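Local coordinates for putative acyl-CoA thioester hydrolase (Yersinia pestis KIM10+, PDB 5DM5), which probably hydrolyses the thioester bond of acyl-CoA molecules, working as a hexamer of hot-dog-fold subunits, at residues S97-I102 with V124-A129. Residues are numbered along the deposited sequence; the frame is centred on the assembly and turned at random.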
# COMPACT_ATOMS: atom_id res chain seq x y z
N SER B 97 2.42 -33.41 -4.54
CA SER B 97 1.97 -32.44 -5.55
C SER B 97 0.45 -32.26 -5.73
O SER B 97 -0.27 -33.21 -6.03
CB SER B 97 2.59 -32.79 -6.90
OG SER B 97 2.13 -34.05 -7.36
N ILE B 98 -0.01 -31.03 -5.53
CA ILE B 98 -1.41 -30.63 -5.70
C ILE B 98 -1.77 -29.78 -6.93
O ILE B 98 -1.30 -28.65 -7.05
CB ILE B 98 -1.90 -29.87 -4.46
CG1 ILE B 98 -1.66 -30.72 -3.22
CG2 ILE B 98 -3.37 -29.50 -4.59
CD1 ILE B 98 -2.08 -30.05 -1.96
N THR B 99 -2.55 -30.34 -7.86
CA THR B 99 -3.02 -29.56 -9.01
C THR B 99 -4.45 -29.03 -8.80
O THR B 99 -5.37 -29.80 -8.60
CB THR B 99 -2.98 -30.40 -10.28
OG1 THR B 99 -1.64 -30.87 -10.50
CG2 THR B 99 -3.43 -29.56 -11.45
N ILE B 100 -4.63 -27.72 -8.92
CA ILE B 100 -5.92 -27.08 -8.66
C ILE B 100 -6.38 -26.13 -9.76
O ILE B 100 -5.66 -25.21 -10.10
CB ILE B 100 -5.89 -26.28 -7.32
CG1 ILE B 100 -5.68 -27.22 -6.13
CG2 ILE B 100 -7.18 -25.50 -7.12
CD1 ILE B 100 -5.64 -26.52 -4.80
N ASN B 101 -7.59 -26.34 -10.26
CA ASN B 101 -8.16 -25.48 -11.29
C ASN B 101 -8.83 -24.30 -10.62
O ASN B 101 -9.77 -24.47 -9.86
CB ASN B 101 -9.17 -26.24 -12.14
CG ASN B 101 -9.63 -25.44 -13.35
OD1 ASN B 101 -8.94 -25.39 -14.38
ND2 ASN B 101 -10.75 -24.75 -13.21
N ILE B 102 -8.40 -23.09 -10.99
CA ILE B 102 -8.84 -21.84 -10.37
C ILE B 102 -9.60 -20.97 -11.33
O ILE B 102 -9.14 -20.70 -12.44
CB ILE B 102 -7.63 -21.05 -9.82
CG1 ILE B 102 -6.92 -21.88 -8.75
CG2 ILE B 102 -8.08 -19.73 -9.23
CD1 ILE B 102 -5.69 -21.24 -8.13
N VAL B 124 -4.80 -23.35 -14.46
CA VAL B 124 -4.58 -24.56 -13.68
C VAL B 124 -3.25 -24.48 -12.93
O VAL B 124 -2.17 -24.67 -13.47
CB VAL B 124 -4.62 -25.80 -14.58
CG1 VAL B 124 -4.41 -27.06 -13.75
CG2 VAL B 124 -5.94 -25.87 -15.32
N PHE B 125 -3.38 -24.24 -11.64
CA PHE B 125 -2.27 -23.98 -10.75
C PHE B 125 -1.67 -25.19 -10.09
O PHE B 125 -2.40 -26.09 -9.70
CB PHE B 125 -2.74 -23.01 -9.69
CG PHE B 125 -2.70 -21.60 -10.14
CD1 PHE B 125 -3.51 -21.16 -11.16
CD2 PHE B 125 -1.85 -20.70 -9.52
CE1 PHE B 125 -3.45 -19.88 -11.57
CE2 PHE B 125 -1.81 -19.41 -9.92
CZ PHE B 125 -2.60 -18.99 -10.95
N THR B 126 -0.35 -25.21 -9.92
CA THR B 126 0.28 -26.37 -9.28
C THR B 126 1.11 -25.96 -8.07
O THR B 126 2.12 -25.24 -8.22
CB THR B 126 1.23 -27.11 -10.25
OG1 THR B 126 0.58 -27.36 -11.51
CG2 THR B 126 1.71 -28.39 -9.63
N TYR B 127 0.69 -26.45 -6.90
CA TYR B 127 1.34 -26.14 -5.61
C TYR B 127 1.96 -27.40 -5.04
O TYR B 127 1.59 -28.50 -5.44
CB TYR B 127 0.36 -25.60 -4.55
CG TYR B 127 -0.38 -24.34 -4.90
CD1 TYR B 127 0.02 -23.11 -4.43
CD2 TYR B 127 -1.53 -24.40 -5.67
CE1 TYR B 127 -0.67 -21.97 -4.75
CE2 TYR B 127 -2.22 -23.28 -5.99
CZ TYR B 127 -1.80 -22.06 -5.54
OH TYR B 127 -2.53 -20.94 -5.88
N VAL B 128 2.85 -27.24 -4.07
CA VAL B 128 3.51 -28.39 -3.46
C VAL B 128 3.69 -28.35 -1.93
O VAL B 128 4.31 -27.42 -1.42
CB VAL B 128 4.89 -28.56 -4.11
CG1 VAL B 128 5.74 -29.54 -3.31
CG2 VAL B 128 4.75 -29.01 -5.56
N ALA B 129 3.20 -29.35 -1.20
CA ALA B 129 3.40 -29.35 0.25
C ALA B 129 4.87 -29.56 0.56
O ALA B 129 5.47 -30.58 0.22
CB ALA B 129 2.57 -30.40 0.90
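Ile102 lies over one face of the Phe125 ring, in an antiparallel ladder between neighbouring strands 97-106 and 118-129 of the hot-dog sheet, whose helix 43-60 packs on the same side. The contact qualifies as CH-pi: Ile102 CD1 stands 4.0 Å from the centroid of the Phe125 ring, 27° off the ring normal. The offset is toward the root of the ring, where CD1 comes within 3.6 Å of Phe125 CG. Ile102 CG1 is anti to its carbonyl carbon (chi1 -61°) and the chain runs on extended, which carries CD1 across to the ring; the two side chains cross at about a right angle.

Register is fixed by two hydrogen-bonded pairs, Ile98 with Tyr127 and Ile100 with Phe125. Each contributes two backbone bonds, the straightest being Ile100 N to Phe125 O at 179° about the hydrogen. The side chains of these four share one face of the sheet; on it Phe125 and Tyr127 reach helix 43-60, Phe125 through Met48, which also touches Ile102, while Met45 of a second subunit also packs on Phe125. Tyr127 is fastened at its far end, its OH hydrogen-bonded to the backbone O of Asp49.

Thr99, Asn101, Val124 and Thr126 occupy the other face, where Asn101 is buried and the other three are partly exposed. Here Val124 spans two residues of the opposite strand, one methyl to each. Its CG1, anti to the backbone N (chi1 -179°), meets Thr99 CG2 at 3.5 Å, a methyl-to-methyl contact. Strand 64-74 continues the sheet beyond Val124 and Thr126, and strand 83-93 does so beyond Thr99. The other branch of the valine, CG2, sits beside Asn101 as a van der Waals neighbour, its nearest atom there being Asn101 OD1 at 3.2 Å.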